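Double stranded RNA binding protein A (Xenopus laevis, PDB 1DI2) binds double-stranded RNA through a double-stranded RNA-binding domain, the second such domain of the protein. Local coordinates at residues E[2-6]-E[60-64]; E[17-23]-E[35-40]. The protein carries 1 engineered substitution. One frame throughout, in Å; residues are numbered along the deposited sequence.

Contact 1: residues E[2-6]-E[60-64]; sequences PVGSL and AEKLL
Both pieces are regular alpha-helix, with phi/psi near -65/-42 throughout. Residues 2-6 form the first turn of helix 2-13, closed by Leu-6 N to Pro-2 O at 2.8 Å; residues 60-64 lie within the C-terminal helix 52-68, where Leu-64 N reaches Ala-60 O at 3.1 Å. The two axes run in the same general sense, crossing at +45° with a closest approach of 8.8 Å. Nearest CA pairs are Pro-2 with Glu-61 (5.2 Å), Val-3 with Ala-60 (5.4 Å) and Leu-6 with Leu-64 (6.6 Å).

Apolar packing holds the crossing together. The small Ala-60 lets the helices come close: its CB lies 4.0 Å from Pro-2 CB, 4.1 Å from Val-3 CG2 and 4.3 Å from Leu-6 CD2. Leu-6, chi1 t and chi2 p, sends CD1 to Leu-63 CD2 (3.5 Å) and to Leu-64 CD2 (3.8 Å). Leu-64, chi1 m and chi2 t, turns its other methyl, CD1, back to Pro-2 CB at 4.4 Å and Ser-5 CB at 4.1 Å. This is the helix pair of the alpha-beta-beta-beta-alpha dsRNA-binding fold, in which both helices pack on one face of the three-stranded sheet; Leu-6 and Leu-63 both continue inward onto Cys-38 of strand 33-40.

Polar groups sit at the margin. Ser-5 OG hydrogen-bonds to Met-1 O, just before the helix. Glu-61, chi1 m and chi2 t, pairs within its own helix, its OE2 making a salt bridge to Arg-57 NH1, one turn earlier.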
ATOM      1  N   PRO E   2       3.864   4.095 -12.174  1.00 20.69           N
ATOM      2  CA  PRO E   2       5.254   3.897 -12.586  1.00 18.80           C
ATOM      3  C   PRO E   2       5.389   2.821 -13.660  1.00 16.94           C
ATOM      4  O   PRO E   2       6.012   3.040 -14.698  1.00 14.13           O
ATOM      5  CB  PRO E   2       5.941   3.492 -11.287  1.00 22.75           C
ATOM      6  CG  PRO E   2       5.081   4.144 -10.237  1.00 21.54           C
ATOM      7  CD  PRO E   2       3.714   3.838 -10.732  1.00 19.11           C
ATOM      8  N   VAL E   3       4.802   1.658 -13.395  1.00 16.87           N
ATOM      9  CA  VAL E   3       4.848   0.545 -14.334  1.00 13.65           C
ATOM     10  C   VAL E   3       4.364   1.003 -15.704  1.00 15.16           C
ATOM     11  O   VAL E   3       4.999   0.728 -16.722  1.00 14.14           O
ATOM     12  CB  VAL E   3       3.964  -0.625 -13.856  1.00 15.13           C
ATOM     13  CG1 VAL E   3       4.032  -1.771 -14.852  1.00 14.45           C
ATOM     14  CG2 VAL E   3       4.415  -1.087 -12.480  1.00 11.56           C
ATOM     15  N   GLY E   4       3.236   1.707 -15.722  1.00 14.14           N
ATOM     16  CA  GLY E   4       2.700   2.197 -16.979  1.00 13.45           C
ATOM     17  C   GLY E   4       3.576   3.243 -17.642  1.00 16.59           C
ATOM     18  O   GLY E   4       3.775   3.230 -18.864  1.00 16.85           O
ATOM     19  N   SER E   5       4.100   4.165 -16.842  1.00 15.72           N
ATOM     20  CA  SER E   5       4.955   5.211 -17.383  1.00 19.77           C
ATOM     21  C   SER E   5       6.237   4.628 -17.965  1.00 17.80           C
ATOM     22  O   SER E   5       6.722   5.097 -18.994  1.00 17.73           O
ATOM     23  CB  SER E   5       5.278   6.242 -16.303  1.00 19.05           C
ATOM     24  OG  SER E   5       4.117   6.973 -15.952  1.00 23.70           O
ATOM     25  N   LEU E   6       6.770   3.599 -17.320  1.00 14.37           N
ATOM     26  CA  LEU E   6       7.987   2.968 -17.807  1.00 17.73           C
ATOM     27  C   LEU E   6       7.715   2.245 -19.135  1.00 19.41           C
ATOM     28  O   LEU E   6       8.517   2.317 -20.071  1.00 20.45           O
ATOM     29  CB  LEU E   6       8.527   1.977 -16.772  1.00 15.30           C
ATOM     30  CG  LEU E   6       9.761   1.203 -17.254  1.00 13.30           C
ATOM     31  CD1 LEU E   6      10.878   2.187 -17.580  1.00 15.13           C
ATOM     32  CD2 LEU E   6      10.227   0.240 -16.182  1.00 11.23           C
ATOM     33  N   ALA E  60       9.919  -0.283 -10.708  1.00 16.15           N
ATOM     34  CA  ALA E  60       9.667   0.579 -11.867  1.00 16.78           C
ATOM     35  C   ALA E  60       9.967   2.046 -11.562  1.00 14.59           C
ATOM     36  O   ALA E  60      10.559   2.738 -12.379  1.00 14.29           O
ATOM     37  CB  ALA E  60       8.215   0.428 -12.355  1.00 14.87           C
ATOM     38  N   GLU E  61       9.558   2.518 -10.388  1.00 16.56           N
ATOM     39  CA  GLU E  61       9.819   3.902  -9.999  1.00 19.76           C
ATOM     40  C   GLU E  61      11.320   4.172  -9.901  1.00 19.95           C
ATOM     41  O   GLU E  61      11.802   5.232 -10.323  1.00 21.11           O
ATOM     42  CB  GLU E  61       9.150   4.230  -8.657  1.00 23.48           C
ATOM     43  CG  GLU E  61       7.638   4.097  -8.699  1.00 38.16           C
ATOM     44  CD  GLU E  61       6.936   4.432  -7.385  1.00 45.57           C
ATOM     45  OE1 GLU E  61       7.615   4.799  -6.402  1.00 48.38           O
ATOM     46  OE2 GLU E  61       5.690   4.326  -7.339  1.00 48.92           O
ATOM     47  N   LYS E  62      12.063   3.227  -9.333  1.00 20.25           N
ATOM     48  CA  LYS E  62      13.506   3.410  -9.206  1.00 24.02           C
ATOM     49  C   LYS E  62      14.171   3.482 -10.571  1.00 25.36           C
ATOM     50  O   LYS E  62      15.090   4.276 -10.787  1.00 24.88           O
ATOM     51  CB  LYS E  62      14.146   2.266  -8.424  1.00 26.14           C
ATOM     52  CG  LYS E  62      13.869   2.269  -6.937  1.00 31.67           C
ATOM     53  CD  LYS E  62      14.726   1.212  -6.273  1.00 35.71           C
ATOM     54  CE  LYS E  62      14.584   1.244  -4.771  1.00 37.91           C
ATOM     55  NZ  LYS E  62      15.441   0.203  -4.151  1.00 41.07           N
ATOM     56  N   LEU E  63      13.703   2.654 -11.498  1.00 19.84           N
ATOM     57  CA  LEU E  63      14.295   2.640 -12.826  1.00 22.82           C
ATOM     58  C   LEU E  63      14.055   3.967 -13.550  1.00 21.84           C
ATOM     59  O   LEU E  63      14.943   4.471 -14.230  1.00 22.48           O
ATOM     60  CB  LEU E  63      13.754   1.442 -13.614  1.00 22.63           C
ATOM     61  CG  LEU E  63      14.595   1.085 -14.836  1.00 24.01           C
ATOM     62  CD1 LEU E  63      14.669  -0.411 -14.992  1.00 27.30           C
ATOM     63  CD2 LEU E  63      14.036   1.762 -16.066  1.00 22.28           C
ATOM     64  N   LEU E  64      12.859   4.531 -13.386  1.00 22.71           N
ATOM     65  CA  LEU E  64      12.516   5.812 -13.991  1.00 22.09           C
ATOM     66  C   LEU E  64      13.378   6.918 -13.395  1.00 26.61           C
ATOM     67  O   LEU E  64      13.818   7.834 -14.092  1.00 26.44           O
ATOM     68  CB  LEU E  64      11.040   6.131 -13.760  1.00 19.09           C
ATOM     69  CG  LEU E  64      10.071   5.250 -14.548  1.00 17.81           C
ATOM     70  CD1 LEU E  64       8.647   5.487 -14.082  1.00 18.78           C
ATOM     71  CD2 LEU E  64      10.227   5.587 -16.024  1.00 16.00           C
TER

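Contact 2: residues E[17-23]-E[35-40]; sequences LPEYTVA and TITCRV
Tyr-20 sets its ring against Cys-38 of the adjacent strand: with chi1 at -60° and chi2 at 85°, its CE2 lies 3.7 Å from Cys-38 SG, and the sulfur sits 4.3 Å from the ring centroid, 35° off the normal, an oblique sulfur-aromatic contact. The ring edge meets Ile-36, CD2 to CG2 at 4.0 Å.

Beneath these side chains the backbones are extended and antiparallel, strand 19-23 against 35-40, their axes 4.4 Å apart at closest and at 147°. Glu-19/Arg-39 and Thr-21/Thr-37 are hydrogen-bonded pairs (CA-CA 5.2 Å each): Glu-19 N to Arg-39 O is 2.8 Å, Arg-39 N to Glu-19 O 2.9 Å, Thr-21 N to Thr-37 O 3.0 Å and Thr-37 N to Thr-21 O 2.7 Å. Ala-23 N to Thr-35 O adds a fifth bond at 2.8 Å. Tyr-20/Cys-38 and Val-22/Ile-36 are non-hydrogen-bonded pairs, at 4.7 and 4.5 Å between CA atoms.

Just before the strand, Pro-18 CG packs on Val-40 CG2 at 3.7 Å. Glu-19, Thr-21, Thr-37 and Arg-39 occupy the polar face; Tyr-20, Ile-36 and Cys-38 face the helices, where Tyr-20 also makes a cation-pi contact with Lys-56 and Cys-38 touches Leu-6 and Leu-63. Such a hairpin, with one polar face and one packed under two helices, forms the first two strands of the dsRNA-binding domain's antiparallel sheet.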
ATOM      1  N   LEU E  17      10.163  -4.175 -24.374  1.00 17.71           N
ATOM      2  CA  LEU E  17       9.428  -3.896 -23.143  1.00 19.25           C
ATOM      3  C   LEU E  17      10.153  -4.351 -21.878  1.00 17.58           C
ATOM      4  O   LEU E  17      10.940  -5.291 -21.905  1.00 17.21           O
ATOM      5  CB  LEU E  17       8.040  -4.559 -23.201  1.00 21.22           C
ATOM      6  CG  LEU E  17       7.079  -4.085 -24.300  1.00 24.54           C
ATOM      7  CD1 LEU E  17       5.876  -5.014 -24.387  1.00 28.55           C
ATOM      8  CD2 LEU E  17       6.642  -2.658 -24.021  1.00 28.27           C
ATOM      9  N   PRO E  18       9.884  -3.678 -20.747  1.00 16.74           N
ATOM     10  CA  PRO E  18      10.505  -4.014 -19.468  1.00 17.42           C
ATOM     11  C   PRO E  18      10.247  -5.459 -19.034  1.00 19.77           C
ATOM     12  O   PRO E  18       9.174  -6.015 -19.274  1.00 16.64           O
ATOM     13  CB  PRO E  18       9.856  -3.016 -18.507  1.00 19.48           C
ATOM     14  CG  PRO E  18       9.623  -1.821 -19.400  1.00 20.75           C
ATOM     15  CD  PRO E  18       8.988  -2.521 -20.580  1.00 18.20           C
ATOM     16  N   GLU E  19      11.243  -6.060 -18.396  1.00 19.55           N
ATOM     17  CA  GLU E  19      11.099  -7.417 -17.894  1.00 23.89           C
ATOM     18  C   GLU E  19      11.183  -7.400 -16.372  1.00 21.95           C
ATOM     19  O   GLU E  19      12.118  -6.834 -15.803  1.00 21.15           O
ATOM     20  CB  GLU E  19      12.195  -8.329 -18.436  1.00 27.94           C
ATOM     21  CG  GLU E  19      12.263  -8.402 -19.947  1.00 34.90           C
ATOM     22  CD  GLU E  19      13.319  -9.380 -20.419  1.00 41.59           C
ATOM     23  OE1 GLU E  19      14.309  -9.579 -19.682  1.00 45.54           O
ATOM     24  OE2 GLU E  19      13.177  -9.928 -21.532  1.00 48.39           O
ATOM     25  N   TYR E  20      10.199  -8.014 -15.719  1.00 20.28           N
ATOM     26  CA  TYR E  20      10.183  -8.075 -14.262  1.00 19.89           C
ATOM     27  C   TYR E  20      10.358  -9.516 -13.784  1.00 20.30           C
ATOM     28  O   TYR E  20       9.705 -10.432 -14.283  1.00 21.52           O
ATOM     29  CB  TYR E  20       8.877  -7.502 -13.693  1.00 16.73           C
ATOM     30  CG  TYR E  20       8.624  -6.049 -14.040  1.00 16.69           C
ATOM     31  CD1 TYR E  20       8.020  -5.687 -15.255  1.00 13.26           C
ATOM     32  CD2 TYR E  20       8.969  -5.036 -13.153  1.00 15.62           C
ATOM     33  CE1 TYR E  20       7.758  -4.340 -15.558  1.00 18.52           C
ATOM     34  CE2 TYR E  20       8.715  -3.701 -13.443  1.00 14.99           C
ATOM     35  CZ  TYR E  20       8.111  -3.353 -14.640  1.00 19.68           C
ATOM     36  OH  TYR E  20       7.859  -2.025 -14.895  1.00 20.91           O
ATOM     37  N   THR E  21      11.236  -9.699 -12.808  1.00 18.97           N
ATOM     38  CA  THR E  21      11.527 -11.015 -12.261  1.00 20.25           C
ATOM     39  C   THR E  21      11.602 -10.973 -10.729  1.00 21.89           C
ATOM     40  O   THR E  21      12.082  -9.992 -10.154  1.00 19.45           O
ATOM     41  CB  THR E  21      12.870 -11.535 -12.819  1.00 21.68           C
ATOM     42  OG1 THR E  21      13.910 -10.623 -12.467  1.00 28.86           O
ATOM     43  CG2 THR E  21      12.840 -11.613 -14.335  1.00 25.24           C
ATOM     44  N   VAL E  22      11.126 -12.034 -10.077  1.00 19.09           N
ATOM     45  CA  VAL E  22      11.166 -12.106  -8.622  1.00 19.14           C
ATOM     46  C   VAL E  22      12.572 -12.545  -8.224  1.00 18.73           C
ATOM     47  O   VAL E  22      12.999 -13.662  -8.531  1.00 22.28           O
ATOM     48  CB  VAL E  22      10.149 -13.116  -8.082  1.00 22.15           C
ATOM     49  CG1 VAL E  22      10.232 -13.170  -6.550  1.00 24.19           C
ATOM     50  CG2 VAL E  22       8.749 -12.723  -8.543  1.00 18.81           C
ATOM     51  N   ALA E  23      13.279 -11.649  -7.546  1.00 17.13           N
ATOM     52  CA  ALA E  23      14.647 -11.890  -7.112  1.00 17.97           C
ATOM     53  C   ALA E  23      14.728 -12.499  -5.722  1.00 19.38           C
ATOM     54  O   ALA E  23      15.713 -13.145  -5.373  1.00 20.94           O
ATOM     55  CB  ALA E  23      15.423 -10.582  -7.148  1.00 14.98           C
ATOM     56  N   THR E  35      11.147  -9.037  -3.468  1.00 18.72           N
ATOM     57  CA  THR E  35      12.082  -8.178  -4.168  1.00 20.38           C
ATOM     58  C   THR E  35      11.950  -8.529  -5.642  1.00 18.74           C
ATOM     59  O   THR E  35      12.005  -9.701  -6.021  1.00 19.66           O
ATOM     60  CB  THR E  35      13.526  -8.396  -3.686  1.00 21.71           C
ATOM     61  OG1 THR E  35      13.617  -8.051  -2.299  1.00 23.41           O
ATOM     62  CG2 THR E  35      14.480  -7.500  -4.472  1.00 24.86           C
ATOM     63  N   ILE E  36      11.734  -7.508  -6.462  1.00 16.77           N
ATOM     64  CA  ILE E  36      11.576  -7.703  -7.893  1.00 15.88           C
ATOM     65  C   ILE E  36      12.633  -6.916  -8.640  1.00 17.18           C
ATOM     66  O   ILE E  36      12.963  -5.803  -8.254  1.00 17.45           O
ATOM     67  CB  ILE E  36      10.167  -7.246  -8.338  1.00 17.13           C
ATOM     68  CG1 ILE E  36       9.138  -8.247  -7.804  1.00 21.92           C
ATOM     69  CG2 ILE E  36      10.101  -7.076  -9.876  1.00 13.03           C
ATOM     70  CD1 ILE E  36       7.718  -7.986  -8.256  1.00 27.28           C
ATOM     71  N   THR E  37      13.189  -7.521  -9.685  1.00 16.86           N
ATOM     72  CA  THR E  37      14.193  -6.853 -10.495  1.00 16.70           C
ATOM     73  C   THR E  37      13.525  -6.376 -11.790  1.00 19.84           C
ATOM     74  O   THR E  37      12.776  -7.123 -12.438  1.00 18.96           O
ATOM     75  CB  THR E  37      15.377  -7.803 -10.847  1.00 19.84           C
ATOM     76  OG1 THR E  37      16.067  -8.177  -9.647  1.00 23.07           O
ATOM     77  CG2 THR E  37      16.389  -7.101 -11.776  1.00 22.26           C
ATOM     78  N   CYS E  38      13.777  -5.120 -12.141  1.00 16.78           N
ATOM     79  CA  CYS E  38      13.222  -4.549 -13.361  1.00 18.16           C
ATOM     80  C   CYS E  38      14.361  -4.270 -14.341  1.00 17.86           C
ATOM     81  O   CYS E  38      15.271  -3.499 -14.040  1.00 17.17           O
ATOM     82  CB  CYS E  38      12.482  -3.241 -13.072  1.00 17.64           C
ATOM     83  SG  CYS E  38      11.930  -2.382 -14.593  1.00 21.21           S
ATOM     84  N   ARG E  39      14.307  -4.917 -15.500  1.00 18.76           N
ATOM     85  CA  ARG E  39      15.308  -4.738 -16.545  1.00 19.81           C
ATOM     86  C   ARG E  39      14.692  -4.202 -17.821  1.00 19.58           C
ATOM     87  O   ARG E  39      13.700  -4.744 -18.317  1.00 19.12           O
ATOM     88  CB  ARG E  39      15.983  -6.068 -16.870  1.00 20.65           C
ATOM     89  CG  ARG E  39      17.014  -6.530 -15.864  1.00 26.94           C
ATOM     90  CD  ARG E  39      17.539  -7.909 -16.233  1.00 32.19           C
ATOM     91  NE  ARG E  39      18.764  -8.239 -15.506  1.00 41.56           N
ATOM     92  CZ  ARG E  39      19.977  -7.801 -15.836  1.00 40.68           C
ATOM     93  NH1 ARG E  39      20.147  -7.016 -16.895  1.00 43.23           N
ATOM     94  NH2 ARG E  39      21.021  -8.146 -15.097  1.00 41.67           N
ATOM     95  N   VAL E  40      15.282  -3.130 -18.334  1.00 15.57           N
ATOM     96  CA  VAL E  40      14.832  -2.558 -19.593  1.00 16.34           C
ATOM     97  C   VAL E  40      15.986  -1.843 -20.281  1.00 16.98           C
ATOM     98  O   VAL E  40      16.749  -1.120 -19.629  1.00 17.75           O
ATOM     99  CB  VAL E  40      13.650  -1.573 -19.419  1.00 17.09           C
ATOM    100  CG1 VAL E  40      14.104  -0.287 -18.728  1.00 20.07           C
ATOM    101  CG2 VAL E  40      13.048  -1.294 -20.763  1.00 18.40           C
TER

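Contact 2 is nested along the chain inside the loop that contact 1 closes, and in space they meet in one hydrophobic core, their centres 11 Å apart. Leu-6 CD2 touches Cys-38 SG and Tyr-20 OH, each at 3.5 Å, while Leu-63 CD2 reaches Val-40 CG1 at 3.4 Å. Contact 1 joins the two helices of the domain by van der Waals packing, mostly of apolar side chains, without hydrogen bonds between its segments. Contact 2 couples neighbouring strands by backbone hydrogen bonds, with packing added on the helix-facing side. Each is partly buried, having a core flank and an outer one: Ser-5 is exposed in the helix pair, Glu-19, Thr-21 and Arg-39 in the sheet.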